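SG7.AF (Anopheles freeborni, PDB 6XL7) inhibits the alternative pathway of host complement as a mosquito salivary protein, blocking the activated C3 convertase C3bBb and enhancing its accumulation on immobilized properdin. Local coordinates at residues S55-C58 with L59-V63; K65-D68 with V69-T72; E19-K22 with S23-Q27. All coordinates share one frame; numbering follows the deposited sequence.

Contact 1 (S55-C58 with L59-V63). With SO4 (sulfate ion), chain E.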
loop_
_atom_site.group_PDB
_atom_site.type_symbol
_atom_site.label_atom_id
_atom_site.label_comp_id
_atom_site.label_asym_id
_atom_site.label_seq_id
_atom_site.Cartn_x
_atom_site.Cartn_y
_atom_site.Cartn_z
ATOM N N SER A 55 -8.588 -2.992 14.343
ATOM C CA SER A 55 -7.355 -3.349 15.037
ATOM C C SER A 55 -6.241 -2.370 14.676
ATOM O O SER A 55 -5.779 -2.334 13.528
ATOM C CB SER A 55 -6.946 -4.766 14.649
ATOM O OG SER A 55 -5.611 -5.036 15.054
ATOM N N LYS A 56 -5.767 -1.621 15.674
ATOM C CA LYS A 56 -4.668 -0.687 15.439
ATOM C C LYS A 56 -3.383 -1.417 15.066
ATOM O O LYS A 56 -2.624 -0.941 14.215
ATOM C CB LYS A 56 -4.465 0.216 16.656
ATOM C CG LYS A 56 -5.570 1.255 16.814
ATOM C CD LYS A 56 -5.234 2.280 17.886
ATOM C CE LYS A 56 -6.404 3.220 18.123
ATOM N NZ LYS A 56 -7.631 2.465 18.499
ATOM N N THR A 57 -3.128 -2.577 15.669
ATOM C CA THR A 57 -1.922 -3.320 15.310
ATOM C C THR A 57 -1.987 -3.799 13.870
ATOM O O THR A 57 -0.979 -3.776 13.159
ATOM C CB THR A 57 -1.667 -4.482 16.272
ATOM O OG1 THR A 57 -2.773 -5.393 16.256
ATOM C CG2 THR A 57 -1.468 -3.970 17.687
ATOM N N CYS A 58 -3.170 -4.207 13.407
ATOM C CA CYS A 58 -3.326 -4.608 12.013
ATOM C C CYS A 58 -3.031 -3.444 11.078
ATOM O O CYS A 58 -2.305 -3.592 10.083
ATOM C CB CYS A 58 -4.753 -5.104 11.804
ATOM S SG CYS A 58 -5.116 -5.730 10.144
ATOM N N LEU A 59 -3.588 -2.270 11.386
ATOM C CA LEU A 59 -3.366 -1.095 10.548
ATOM C C LEU A 59 -1.898 -0.694 10.536
ATOM O O LEU A 59 -1.336 -0.383 9.475
ATOM C CB LEU A 59 -4.244 0.056 11.037
ATOM C CG LEU A 59 -5.751 -0.168 10.895
ATOM C CD1 LEU A 59 -6.505 0.866 11.726
ATOM C CD2 LEU A 59 -6.157 -0.076 9.435
ATOM N N ASP A 60 -1.249 -0.727 11.700
ATOM C CA ASP A 60 0.161 -0.352 11.787
ATOM C C ASP A 60 1.035 -1.286 10.957
ATOM O O ASP A 60 1.976 -0.838 10.288
ATOM C CB ASP A 60 0.618 -0.398 13.244
ATOM C CG ASP A 60 0.049 0.734 14.090
ATOM O OD1 ASP A 60 -0.552 1.676 13.531
ATOM O OD2 ASP A 60 0.209 0.679 15.334
ATOM N N ARG A 61 0.737 -2.590 10.991
ATOM C CA ARG A 61 1.494 -3.548 10.189
ATOM C C ARG A 61 1.299 -3.304 8.704
ATOM O O ARG A 61 2.230 -3.502 7.914
ATOM C CB ARG A 61 1.105 -4.985 10.530
ATOM C CG ARG A 61 1.597 -5.456 11.869
ATOM C CD ARG A 61 1.479 -6.967 12.005
ATOM N NE ARG A 61 0.094 -7.422 11.924
ATOM C CZ ARG A 61 -0.718 -7.539 12.970
ATOM N NH1 ARG A 61 -0.285 -7.231 14.187
ATOM N NH2 ARG A 61 -1.963 -7.967 12.801
ATOM N N MET A 62 0.099 -2.899 8.289
ATOM C CA MET A 62 -0.079 -2.579 6.881
ATOM C C MET A 62 0.856 -1.458 6.457
ATOM O O MET A 62 1.455 -1.516 5.378
ATOM C CB MET A 62 -1.523 -2.186 6.603
ATOM C CG MET A 62 -1.763 -1.979 5.124
ATOM S SD MET A 62 -3.368 -1.305 4.688
ATOM C CE MET A 62 -3.123 0.415 5.105
ATOM N N VAL A 63 1.011 -0.439 7.301
ATOM C CA VAL A 63 1.864 0.694 6.953
ATOM C C VAL A 63 3.310 0.246 6.761
ATOM O O VAL A 63 3.944 0.574 5.753
ATOM C CB VAL A 63 1.743 1.804 8.011
ATOM C CG1 VAL A 63 2.753 2.902 7.763
ATOM C CG2 VAL A 63 0.326 2.364 8.022
HETATM S S SO4 E . -5.513 -4.300 18.638
HETATM O O1 SO4 E . -4.993 -4.820 19.901
HETATM O O2 SO4 E . -5.747 -5.414 17.723
HETATM O O3 SO4 E . -6.770 -3.605 18.885
HETATM O O4 SO4 E . -4.544 -3.362 18.076
HETATM O O HOH W 1 -3.898 -7.631 14.798
#
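An N-cap opens helix 56-77, with Ser55 as the capping residue and its main chain joined to the first helical turn by Leu59 N to Ser55 O, 3.1 Å. The Ser55 hydroxyl, swung anti to its own amide nitrogen (chi1 167°), reaches forward to accept from Cys58 N at 3.1 Å. The same OG donates to O2 of a sulfate ion, probably from the crystallisation liquor, over 2.7 Å, while Thr57 N grips sulfate O4 at 2.9 Å; the partial positive charge of the helix start probably helps to hold the anion. One turn on, the Arg61 chain bends at chi3 (-62°) and folds back along the helix, laying one guanidinium face over Thr57 O and Cys58 CA. Leu59 and Met62 pack instead on Thr11 of helix 2-13. Cys58 SG is joined by a disulfide to Cys113 of helix 89-113, tying the start of one helix to the end of the other, a covalent clasp within this helical domain. At the guanidinium edge, in its plane, a water accepts from Arg61 NH2 at 2.8 Å and also bonds Thr57 OG1 at 2.9 Å.

Contact 2 (K65-D68 with V69-T72)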
loop_
_atom_site.group_PDB
_atom_site.type_symbol
_atom_site.label_atom_id
_atom_site.label_comp_id
_atom_site.label_asym_id
_atom_site.label_seq_id
_atom_site.Cartn_x
_atom_site.Cartn_y
_atom_site.Cartn_z
ATOM N N LYS A 65 4.548 -2.782 6.240
ATOM C CA LYS A 65 4.693 -3.729 5.141
ATOM C C LYS A 65 4.680 -3.015 3.799
ATOM O O LYS A 65 5.507 -3.303 2.923
ATOM C CB LYS A 65 3.600 -4.798 5.193
ATOM C CG LYS A 65 3.764 -5.804 6.323
ATOM C CD LYS A 65 2.564 -6.744 6.390
ATOM C CE LYS A 65 2.782 -7.832 7.429
ATOM N NZ LYS A 65 1.641 -8.795 7.481
ATOM N N VAL A 66 3.767 -2.060 3.624
ATOM C CA VAL A 66 3.699 -1.316 2.368
ATOM C C VAL A 66 4.955 -0.491 2.176
ATOM O O VAL A 66 5.524 -0.440 1.075
ATOM C CB VAL A 66 2.435 -0.440 2.318
ATOM C CG1 VAL A 66 2.504 0.497 1.101
ATOM C CG2 VAL A 66 1.217 -1.306 2.250
ATOM N N ASN A 67 5.439 0.147 3.239
ATOM C CA ASN A 67 6.625 0.952 3.064
ATOM C C ASN A 67 7.825 0.101 2.640
ATOM O O ASN A 67 8.578 0.511 1.749
ATOM C CB ASN A 67 6.835 1.900 4.250
ATOM C CG ASN A 67 5.757 3.009 4.295
ATOM O OD1 ASN A 67 5.198 3.328 5.351
ATOM N ND2 ASN A 67 5.450 3.580 3.130
ATOM N N ASP A 68 7.972 -1.118 3.185
ATOM C CA ASP A 68 9.066 -2.002 2.772
ATOM C C ASP A 68 8.901 -2.483 1.331
ATOM O O ASP A 68 9.879 -2.529 0.567
ATOM C CB ASP A 68 9.141 -3.205 3.710
ATOM C CG ASP A 68 9.488 -2.819 5.136
ATOM O OD1 ASP A 68 10.033 -1.712 5.346
ATOM O OD2 ASP A 68 9.251 -3.641 6.049
ATOM N N VAL A 69 7.685 -2.863 0.950
ATOM C CA VAL A 69 7.417 -3.300 -0.418
ATOM C C VAL A 69 7.672 -2.166 -1.404
ATOM O O VAL A 69 8.256 -2.372 -2.477
ATOM C CB VAL A 69 5.984 -3.868 -0.502
ATOM C CG1 VAL A 69 5.487 -3.938 -1.934
ATOM C CG2 VAL A 69 5.942 -5.242 0.165
ATOM N N LYS A 70 7.281 -0.942 -1.042
ATOM C CA LYS A 70 7.487 0.200 -1.922
ATOM C C LYS A 70 8.965 0.569 -2.031
ATOM O O LYS A 70 9.442 0.884 -3.130
ATOM C CB LYS A 70 6.642 1.376 -1.433
ATOM C CG LYS A 70 6.823 2.631 -2.256
ATOM C CD LYS A 70 5.638 3.563 -2.099
ATOM C CE LYS A 70 5.506 4.073 -0.666
ATOM N NZ LYS A 70 6.694 4.875 -0.258
ATOM N N GLU A 71 9.723 0.517 -0.927
ATOM C CA GLU A 71 11.162 0.758 -1.034
ATOM C C GLU A 71 11.820 -0.274 -1.940
ATOM O O GLU A 71 12.765 0.043 -2.677
ATOM C CB GLU A 71 11.828 0.764 0.344
ATOM C CG GLU A 71 11.607 2.045 1.150
ATOM C CD GLU A 71 11.928 3.303 0.357
ATOM O OE1 GLU A 71 13.113 3.531 0.042
ATOM O OE2 GLU A 71 10.981 4.062 0.074
ATOM N N THR A 72 11.329 -1.516 -1.904
ATOM C CA THR A 72 11.882 -2.561 -2.759
ATOM C C THR A 72 11.603 -2.258 -4.227
ATOM O O THR A 72 12.494 -2.404 -5.076
ATOM C CB THR A 72 11.303 -3.916 -2.337
ATOM O OG1 THR A 72 11.662 -4.190 -0.979
ATOM C CG2 THR A 72 11.845 -5.035 -3.206
HETATM O O HOH W 2 8.586 3.335 0.937
#
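Residues 65-72 form two regular turns in the middle of helix 56-77, their i to i+4 bonds running from Val69 N to Lys65 O through Thr72 N to Asp68 O. In this mostly helical domain the successive side chains serve different neighbours. Val66 faces helix 23-46, touching Val33 and Leu37, whereas Val69 enters the interface with helix 89-113 at Tyr99, Ala102 and Leu103. Within the helix, CG2 of Val69 rests 3.4 Å from Lys65 O; the Lys65 chain itself runs out extended to a salt bridge with Glu109.

In one of two Asn67 conformers, and so provisionally, Asn67 and Lys70 lie side by side and point the same way, with Asn67 ND2 3.8 Å from Lys70 CE. The lysine leaves the helix with CG anti to the backbone N (chi1 178°), then bends at chi3 and chi4, which curls the ammonium back along the helix. There Lys70 NZ donates to the carbonyl of Asp16 and, at 2.7 Å, to a water. That water donates in turn to Asn67 O at 2.9 Å and to Glu71 OE2 at 2.6 Å, so a buried lysine, a helix carbonyl and a carboxylate share one solvent molecule. Glu71 OE2 also pairs with Arg21 in a salt bridge; this pairing, with Lys70 one water away, would probably favour the charged carboxylate.

On the exposed side of the helix, the Thr72 hydroxyl turns back on the backbone, a common way for a helical threonine to use its hydroxyl as a donor. Asp68 O is therefore held twice, by Thr72 N at 3.0 Å and by Thr72 OG1 at 2.9 Å, the two donors approaching from opposite faces of the carbonyl plane.

Contact 3 (E19-K22 with S23-Q27). With SO4 (sulfate ion), chain C; SO4 (sulfate ion), chain D.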
loop_
_atom_site.group_PDB
_atom_site.type_symbol
_atom_site.label_atom_id
_atom_site.label_comp_id
_atom_site.label_asym_id
_atom_site.label_seq_id
_atom_site.Cartn_x
_atom_site.Cartn_y
_atom_site.Cartn_z
ATOM N N GLU A 19 8.448 12.702 -2.640
ATOM C CA GLU A 19 8.122 13.495 -3.819
ATOM C C GLU A 19 9.347 13.969 -4.589
ATOM O O GLU A 19 9.188 14.521 -5.683
ATOM C CB GLU A 19 7.263 14.699 -3.425
ATOM C CG GLU A 19 5.840 14.335 -3.026
ATOM C CD GLU A 19 5.040 13.754 -4.177
ATOM O OE1 GLU A 19 4.312 12.767 -3.955
ATOM O OE2 GLU A 19 5.139 14.285 -5.305
ATOM N N THR A 20 10.556 13.777 -4.062
ATOM C CA THR A 20 11.747 14.088 -4.840
ATOM C C THR A 20 12.085 13.005 -5.862
ATOM O O THR A 20 12.948 13.232 -6.722
ATOM C CB THR A 20 12.954 14.354 -3.930
ATOM O OG1 THR A 20 13.368 13.135 -3.300
ATOM C CG2 THR A 20 12.610 15.390 -2.858
ATOM N N ARG A 21 11.426 11.849 -5.797
ATOM C CA ARG A 21 11.686 10.765 -6.733
ATOM C C ARG A 21 11.009 11.041 -8.077
ATOM O O ARG A 21 10.127 11.898 -8.190
ATOM C CB ARG A 21 11.239 9.438 -6.124
ATOM C CG ARG A 21 12.073 9.048 -4.906
ATOM C CD ARG A 21 11.493 7.878 -4.118
ATOM N NE ARG A 21 12.492 7.387 -3.173
ATOM C CZ ARG A 21 12.298 6.380 -2.326
ATOM N NH1 ARG A 21 11.126 5.753 -2.292
ATOM N NH2 ARG A 21 13.291 5.998 -1.529
ATOM N N LYS A 22 11.454 10.317 -9.108
ATOM C CA LYS A 22 10.998 10.590 -10.469
ATOM C C LYS A 22 9.492 10.390 -10.578
ATOM O O LYS A 22 8.935 9.442 -10.020
ATOM C CB LYS A 22 11.707 9.669 -11.461
ATOM C CG LYS A 22 13.191 9.954 -11.667
ATOM C CD LYS A 22 13.408 11.183 -12.537
ATOM C CE LYS A 22 14.858 11.286 -12.997
ATOM N NZ LYS A 22 15.064 12.410 -13.956
ATOM N N SER A 23 8.841 11.285 -11.324
ATOM C CA SER A 23 7.382 11.241 -11.428
ATOM C C SER A 23 6.893 9.935 -12.042
ATOM O O SER A 23 5.826 9.435 -11.660
ATOM C CB SER A 23 6.875 12.439 -12.236
ATOM O OG SER A 23 7.211 13.655 -11.596
ATOM N N VAL A 24 7.629 9.370 -12.996
ATOM C CA VAL A 24 7.165 8.123 -13.598
ATOM C C VAL A 24 7.105 7.012 -12.552
ATOM O O VAL A 24 6.174 6.194 -12.547
ATOM C CB VAL A 24 8.001 7.744 -14.839
ATOM C CG1 VAL A 24 9.441 7.382 -14.473
ATOM C CG2 VAL A 24 7.326 6.616 -15.603
ATOM N N TYR A 25 8.078 6.982 -11.640
ATOM C CA TYR A 25 8.037 6.018 -10.548
ATOM C C TYR A 25 6.901 6.334 -9.578
ATOM O O TYR A 25 6.151 5.436 -9.173
ATOM C CB TYR A 25 9.396 5.958 -9.829
ATOM C CG TYR A 25 9.227 5.495 -8.407
ATOM C CD1 TYR A 25 9.132 4.141 -8.101
ATOM C CD2 TYR A 25 9.092 6.415 -7.372
ATOM C CE1 TYR A 25 8.914 3.721 -6.794
ATOM C CE2 TYR A 25 8.868 6.002 -6.072
ATOM C CZ TYR A 25 8.787 4.658 -5.795
ATOM O OH TYR A 25 8.573 4.227 -4.508
ATOM N N LEU A 26 6.758 7.606 -9.192
ATOM C CA LEU A 26 5.733 7.976 -8.217
ATOM C C LEU A 26 4.340 7.609 -8.705
ATOM O O LEU A 26 3.506 7.136 -7.923
ATOM C CB LEU A 26 5.816 9.474 -7.919
ATOM C CG LEU A 26 6.970 9.920 -7.028
ATOM C CD1 LEU A 26 7.053 11.439 -7.039
ATOM C CD2 LEU A 26 6.774 9.406 -5.602
ATOM N N GLN A 27 4.066 7.828 -9.994
ATOM C CA GLN A 27 2.755 7.485 -10.537
ATOM C C GLN A 27 2.471 5.996 -10.397
ATOM O O GLN A 27 1.368 5.600 -10.003
ATOM C CB GLN A 27 2.652 7.941 -11.994
ATOM C CG GLN A 27 2.601 9.452 -12.140
ATOM C CD GLN A 27 2.904 9.923 -13.548
ATOM O OE1 GLN A 27 2.981 9.123 -14.483
ATOM N NE2 GLN A 27 3.085 11.230 -13.705
HETATM S S SO4 C . 10.599 14.147 -13.090
HETATM O O1 SO4 C . 10.910 12.862 -13.709
HETATM O O2 SO4 C . 10.139 13.933 -11.720
HETATM O O3 SO4 C . 9.550 14.811 -13.864
HETATM O O4 SO4 C . 11.801 14.977 -13.067
HETATM S S SO4 D . 16.069 8.330 -2.339
HETATM O O1 SO4 D . 16.509 9.478 -1.545
HETATM O O2 SO4 D . 15.641 7.260 -1.439
HETATM O O3 SO4 D . 17.185 7.860 -3.154
HETATM O O4 SO4 D . 14.966 8.740 -3.206
HETATM O O HOH W 3 8.117 6.685 -2.600
#
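Arg21 and Tyr25 form the tight side of a contact at the N-terminus of helix 23-46, where the loop after helix 2-13 runs in and Lys22 holds the N-cap position. Arg21 CD comes within 3.8 Å of Tyr25 CE2, and the guanidinium and ring planes stand 77° apart. Tyr25 is buried, its ring meeting Tyr74 edge-to-face and also touching Phe73; Arg21 makes a cation-pi contact with the same Tyr74. Leu26 tucks under the loop, CD1 lying 3.3 Å from Arg21 O, and Leu26 N bonds Lys22 O at 3.0 Å, closing the first turn.

On the solvent side the contact is looser. Glu19 OE2 lies 3.8 Å from Leu26 CD1, while OE1 makes a salt bridge with Lys30. The Lys22 chain bends at chi2 (-76°) and passes a sulfate ion, probably from the crystallisation liquor, which accepts at O2 from Ser23 N (3.0 Å) and, in one of two conformers and so less surely, from Ser23 OG. A second sulfate sits at the edge of the Arg21 guanidinium, where two nearly straight bonds hold it: Arg21 NE to O4 at 2.8 Å and Arg21 NH2 to O2 at 2.7 Å.

How the contacts relate
Contacts 1 and 2 follow one another along helix 56-77, their centres about 14 Å apart: the first lies at its capped start, the second farther along. Contact 3 lies at the start of helix 23-46, with its centre about 15 Å from that of contact 2, and the two touch directly. Glu71 OE2 meets Arg21 NH1 in a salt bridge of 2.9 Å, and Lys70 CG packs 3.3 Å from Tyr25 OH. Contacts 1 and 3 do not touch; they lie on opposite sides of the chain's centre, about 26 Å between centres. Both bind sulfate where a helix begins, and contact 3 holds another at Arg21.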